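Local coordinates for protein 5,10-methylenetetrahydromethanopterin reductase (Methanopyrus kandleri, PDB 1EZW) that catalyses the reversible reduction of methylene-tetrahydromethanopterin to methyl-tetrahydromethanopterin with reduced coenzyme F420, a step of methanogenesis from carbon dioxide, at residues A[17-20]-A[21-25]; A[54-57]-A[58-61]; A[322-325]-A[326-330]. One frame throughout, in Å; residues are numbered along the deposited sequence.

In the fold
All three contacts are largely buried and local, yet they belong to different layers of the barrel. Contact 1 is a stretch of the outer helix 16-28, held by main-chain hydrogen bonds and aliphatic pairs, and contact 2 is the loop that leads into strand 60-63 and carries a magnesium ion between subunits. These two touch: Ile-23 CG2 lies 3.8 Å from Ile-59 CG2, and Lys-24 packs on Thr-56. Contact 3, at the end of strand 321-324, is separate, its nearest atoms about 6 Å from those of contact 1, and no other chain meets it. Its chemistry is that of tight turns, whereas contacts 1 and 2 also take part in subunit interfaces.

Contact 1: A[17-20]-A[21-25]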
# COMPACT_ATOMS: atom_id res chain seq x y z
N THR A 17 6.73 -6.71 -6.38
CA THR A 17 5.30 -6.62 -6.66
C THR A 17 4.76 -7.94 -7.23
O THR A 17 3.57 -8.23 -7.06
CB THR A 17 5.02 -5.46 -7.63
OG1 THR A 17 5.91 -5.55 -8.76
CG2 THR A 17 5.24 -4.16 -6.94
N LYS A 18 5.57 -8.72 -7.94
CA LYS A 18 5.08 -10.00 -8.46
C LYS A 18 4.96 -10.98 -7.29
O LYS A 18 3.96 -11.71 -7.16
CB LYS A 18 6.05 -10.55 -9.51
CG LYS A 18 5.80 -12.02 -9.92
CD LYS A 18 4.42 -12.25 -10.48
CE LYS A 18 4.25 -11.61 -11.84
NZ LYS A 18 5.17 -12.22 -12.80
N ILE A 19 5.97 -10.96 -6.42
CA ILE A 19 5.95 -11.85 -5.26
C ILE A 19 4.71 -11.49 -4.42
O ILE A 19 3.94 -12.38 -4.01
CB ILE A 19 7.24 -11.70 -4.40
CG1 ILE A 19 8.51 -12.10 -5.18
CG2 ILE A 19 7.09 -12.59 -3.12
CD1 ILE A 19 8.49 -13.55 -5.75
N ALA A 20 4.48 -10.19 -4.16
CA ALA A 20 3.28 -9.78 -3.40
C ALA A 20 1.99 -10.23 -4.09
O ALA A 20 1.07 -10.72 -3.44
CB ALA A 20 3.29 -8.24 -3.20
N HIS A 21 1.90 -10.01 -5.41
CA HIS A 21 0.73 -10.44 -6.17
C HIS A 21 0.48 -11.97 -6.02
O HIS A 21 -0.68 -12.38 -5.83
CB HIS A 21 0.97 -10.12 -7.67
CG HIS A 21 -0.01 -10.78 -8.61
ND1 HIS A 21 -1.35 -10.48 -8.64
CD2 HIS A 21 0.17 -11.77 -9.51
CE1 HIS A 21 -1.96 -11.26 -9.51
NE2 HIS A 21 -1.06 -12.05 -10.06
N LEU A 22 1.55 -12.78 -6.10
CA LEU A 22 1.36 -14.24 -6.00
C LEU A 22 0.89 -14.63 -4.62
O LEU A 22 0.05 -15.54 -4.45
CB LEU A 22 2.64 -15.00 -6.38
CG LEU A 22 2.95 -14.88 -7.89
CD1 LEU A 22 4.31 -15.56 -8.11
CD2 LEU A 22 1.85 -15.52 -8.78
N ILE A 23 1.35 -13.89 -3.62
CA ILE A 23 0.87 -14.19 -2.26
C ILE A 23 -0.62 -13.84 -2.14
O ILE A 23 -1.38 -14.58 -1.50
CB ILE A 23 1.71 -13.44 -1.22
CG1 ILE A 23 3.13 -14.03 -1.21
CG2 ILE A 23 1.09 -13.60 0.19
CD1 ILE A 23 4.15 -13.31 -0.27
N LYS A 24 -1.05 -12.73 -2.76
CA LYS A 24 -2.49 -12.42 -2.75
C LYS A 24 -3.27 -13.54 -3.49
O LYS A 24 -4.32 -13.95 -3.00
CB LYS A 24 -2.73 -11.04 -3.40
CG LYS A 24 -4.22 -10.66 -3.62
CD LYS A 24 -4.95 -10.60 -2.29
CE LYS A 24 -6.25 -9.75 -2.37
NZ LYS A 24 -7.31 -10.35 -3.15
N VAL A 25 -2.77 -14.02 -4.63
CA VAL A 25 -3.45 -15.12 -5.34
C VAL A 25 -3.54 -16.34 -4.44
O VAL A 25 -4.63 -16.93 -4.31
CB VAL A 25 -2.80 -15.45 -6.67
CG1 VAL A 25 -3.56 -16.63 -7.37
CG2 VAL A 25 -2.88 -14.19 -7.59
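The imidazole of His-21 has the carbonyl oxygen of Lys-18 approaching it obliquely from the preceding turn, while Val-25 CG2 covers one face, 3.5 Å above the plane of the His-21 ring and shifted toward its rim. With CG anti to the backbone N (chi1 167°), the ring is carried toward the Val-25 side of the helix. Its rotation is fixed at both nitrogens: ND1 pairs with Thr-17 OG1 of the second subunit, and NE2 with Glu-333 OE2 of its own chain. Beneath the side chains runs the i to i+4 ladder. Leu-22 N binds Lys-18 O at 2.8 Å, with the carbonyl pointing almost straight at the donor, whereas His-21 N reaches Thr-17 O at 2.9 Å from well above the carbonyl plane, 39° out of it. Leu-22 folds its CG back beside its own backbone N (chi1 -69°), which sets that branch 3.4 Å from Lys-18 O and 4.0 Å from Lys-18 CD. The lysine chain, bent at three successive torsions, crosses the leucine with its methylenes instead of extending past it. Replacing Leu-22 by a serine would probably leave Lys-18 CD without its aliphatic partner and open a gap against Leu-10. One position along, Ile-19 CG2 meets Ile-23 CD1 at 4.2 Å, and Ile-23 CG1 rests 3.3 Å from Ile-19 O. These residues belong to helix 16-28, the crossover of the beta-alpha-beta unit between strands 5-10 and 33-36: Ile-19, Leu-22 and Ile-23 press on Leu-10 of strand 5-10, Thr-17 and Ala-20 pack on Leu-51 of helix 45-54, and Leu-22 and Val-25 lean on helix 332-342.

Contact 2: A[54-57]-A[58-61]; sequences VITS and KIKL. With MG (magnesium ion), chain B.
The magnesium site lies in the turn linking helix 45-54 to strand 60-63, where Thr-56 packs against Ile-59 and Ser-57 turns its hydroxyl to the ion. Thr-56 O binds the metal at 2.3 Å, and waters 1 and 2 each coordinate at 2.4 Å from magnesium. Ser-57 OG makes a longer approach of 2.7 Å to the same ion. Water 1 also donates a hydrogen bond to Val-54 O, 2.5 Å from the water oxygen, tying the last turn of the helix to the coordination shell. Thr-56 O of the third subunit binds the ion as well, so that the metal bridges two chains. On the inner side, Thr-56 CB packs 4.1 Å from Ile-59 CG2, the two side chains meeting at a slant. The threonine torsion (chi1 57°) places OG1 between N and C, and there the hydroxyl bonds to Ala-52 O and to Arg-90 NH2. From helix 16-28, Glu-27 OE2 accepts the backbone N-H groups of Ser-57, Lys-58 and Ile-59, three bonds that fix the curve of the main chain. This is an alpha-to-beta connection of a TIM barrel, on the side where its strands begin, used here as a metal-bridged subunit interface.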
# COMPACT_ATOMS: atom_id res chain seq x y z
N VAL A 54 0.71 -5.32 2.88
CA VAL A 54 -0.14 -4.23 2.41
C VAL A 54 -1.19 -4.69 1.37
O VAL A 54 -2.32 -4.17 1.32
CB VAL A 54 0.84 -3.15 1.82
CG1 VAL A 54 0.17 -2.20 0.89
CG2 VAL A 54 1.47 -2.41 3.01
N ILE A 55 -0.80 -5.70 0.59
CA ILE A 55 -1.59 -6.26 -0.50
C ILE A 55 -2.44 -7.48 -0.16
O ILE A 55 -3.09 -8.06 -1.01
CB ILE A 55 -0.62 -6.63 -1.66
CG1 ILE A 55 0.14 -5.38 -2.10
CG2 ILE A 55 -1.37 -7.24 -2.81
CD1 ILE A 55 -0.73 -4.29 -2.59
N THR A 56 -2.44 -7.86 1.11
CA THR A 56 -3.17 -9.05 1.56
C THR A 56 -3.86 -8.73 2.87
O THR A 56 -3.55 -7.71 3.46
CB THR A 56 -2.24 -10.28 1.80
OG1 THR A 56 -1.23 -9.93 2.76
CG2 THR A 56 -1.55 -10.72 0.51
N SER A 57 -4.76 -9.59 3.31
CA SER A 57 -5.48 -9.38 4.57
C SER A 57 -5.67 -10.55 5.51
O SER A 57 -6.11 -10.36 6.65
CB SER A 57 -6.85 -8.77 4.29
OG SER A 57 -6.62 -7.41 3.90
N LYS A 58 -5.44 -11.76 5.03
CA LYS A 58 -5.72 -12.96 5.85
C LYS A 58 -4.56 -13.93 5.98
O LYS A 58 -4.38 -14.59 7.03
CB LYS A 58 -6.88 -13.75 5.20
CG LYS A 58 -8.16 -12.98 4.88
CD LYS A 58 -9.14 -13.95 4.10
CE LYS A 58 -10.50 -13.31 3.76
NZ LYS A 58 -11.45 -14.15 2.95
N ILE A 59 -3.78 -14.06 4.91
CA ILE A 59 -2.72 -15.06 4.95
C ILE A 59 -1.63 -14.70 5.98
O ILE A 59 -1.31 -13.52 6.15
CB ILE A 59 -2.13 -15.24 3.53
CG1 ILE A 59 -1.31 -16.52 3.45
CG2 ILE A 59 -1.30 -14.03 3.14
CD1 ILE A 59 -0.98 -16.88 1.96
N LYS A 60 -1.11 -15.71 6.67
CA LYS A 60 -0.01 -15.45 7.62
C LYS A 60 1.25 -15.29 6.80
O LYS A 60 1.44 -15.92 5.75
CB LYS A 60 0.06 -16.57 8.65
CG LYS A 60 -1.22 -16.54 9.51
CD LYS A 60 -1.30 -17.68 10.56
CE LYS A 60 -2.16 -18.82 10.10
NZ LYS A 60 -2.53 -19.67 11.30
N LEU A 61 2.12 -14.38 7.29
CA LEU A 61 3.34 -13.90 6.61
C LEU A 61 4.61 -13.96 7.44
O LEU A 61 4.60 -13.50 8.57
CB LEU A 61 3.19 -12.38 6.26
CG LEU A 61 2.82 -11.60 4.99
CD1 LEU A 61 2.29 -12.50 3.90
CD2 LEU A 61 1.79 -10.50 5.35
MG MG B . -4.43 -5.88 4.47
O HOH W 1 -4.52 -4.99 2.23
O HOH W 2 -2.57 -4.42 4.92

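Contact 3: A[322-325]-A[326-330]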
# COMPACT_ATOMS: atom_id res chain seq x y z
N VAL A 322 1.23 -28.35 4.15
CA VAL A 322 1.91 -28.67 2.90
C VAL A 322 2.38 -27.34 2.30
O VAL A 322 1.54 -26.52 1.94
CB VAL A 322 0.96 -29.36 1.93
CG1 VAL A 322 1.68 -29.61 0.62
CG2 VAL A 322 0.53 -30.73 2.53
N VAL A 323 3.68 -27.12 2.22
CA VAL A 323 4.16 -25.84 1.68
C VAL A 323 4.56 -26.04 0.24
O VAL A 323 5.50 -26.75 -0.08
CB VAL A 323 5.38 -25.28 2.46
CG1 VAL A 323 5.76 -23.90 1.87
CG2 VAL A 323 5.01 -25.12 3.98
N VAL A 324 3.83 -25.37 -0.64
CA VAL A 324 4.07 -25.44 -2.06
C VAL A 324 5.28 -24.57 -2.36
O VAL A 324 5.21 -23.35 -2.15
CB VAL A 324 2.83 -24.91 -2.80
CG1 VAL A 324 3.13 -24.72 -4.29
CG2 VAL A 324 1.63 -25.85 -2.56
N GLY A 325 6.35 -25.17 -2.86
CA GLY A 325 7.56 -24.43 -3.18
C GLY A 325 7.97 -24.64 -4.62
O GLY A 325 7.34 -25.43 -5.35
N SER A 326 9.03 -23.94 -5.00
CA SER A 326 9.55 -23.95 -6.36
C SER A 326 9.55 -25.36 -6.97
O SER A 326 10.05 -26.30 -6.34
CB SER A 326 10.97 -23.38 -6.35
OG SER A 326 11.48 -23.29 -7.67
N PRO A 327 9.14 -25.48 -8.24
CA PRO A 327 8.71 -24.41 -9.16
C PRO A 327 7.28 -23.90 -9.01
O PRO A 327 6.90 -22.88 -9.62
CB PRO A 327 8.92 -25.05 -10.53
CG PRO A 327 8.39 -26.54 -10.21
CD PRO A 327 9.20 -26.79 -8.95
N ILE A 328 6.49 -24.63 -8.22
CA ILE A 328 5.07 -24.40 -7.98
C ILE A 328 4.26 -24.97 -9.15
O ILE A 328 3.30 -25.72 -8.96
CB ILE A 328 4.75 -22.88 -7.69
CG1 ILE A 328 5.47 -22.49 -6.39
CG2 ILE A 328 3.22 -22.68 -7.51
CD1 ILE A 328 5.19 -21.10 -5.92
N GLY A 329 4.68 -24.64 -10.37
CA GLY A 329 4.03 -25.17 -11.55
C GLY A 329 4.63 -24.44 -12.74
O GLY A 329 5.37 -23.46 -12.57
N PRO A 330 4.37 -24.92 -13.96
CA PRO A 330 4.89 -24.29 -15.17
C PRO A 330 4.56 -22.78 -15.19
O PRO A 330 5.38 -21.97 -15.60
CB PRO A 330 4.20 -25.10 -16.27
CG PRO A 330 4.29 -26.53 -15.64
CD PRO A 330 3.65 -26.17 -14.28
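Gly-325 O accepts a weak hydrogen bond from Ile-328 N, 3.1 Å away and markedly bent, with an N-H...O angle of 122°. The bond closes a four-residue turn, Gly-325 to Ile-328, whose two central residues are Ser-326 and Pro-327. The peptide bond between them is cis, and the backbone angles of both match a type VI turn of the VIa kind. Reversing the chain this tightly brings Ile-328 back over the end of the strand. Its CG2 meets Val-324 CG1 at 3.8 Å, and its CG1 lies 3.9 Å from the same Val-324 CG1, so one valine methyl touches both branches of the isoleucine; the two side chains cross at about a right angle. Val-324 offers that methyl because CG1 stands anti to its backbone N (chi1 169°). The same Ile-328 CG1 also rests 3.6 Å from Gly-325 O, so the carbonyl that takes the weak bond is also covered by an aliphatic branch. A second, smaller turn follows directly: Gly-329 N makes a weak bond of 2.9 Å to Pro-327 O, with Ile-328, at a positive phi of 81°, as the middle residue of a classic gamma turn. Around the pair, Val-324 packs on Phe-232 and Phe-31, Ile-328 on Ile-8 and Leu-10 of strand 5-10, and Pro-327 on Val-248 of helix 238-254. The arrangement is a beta-to-alpha loop of the TIM barrel, leaving the C-terminal end of strand 321-324 for helix 332-342, at the rim where enzymes of this fold carry their active sites.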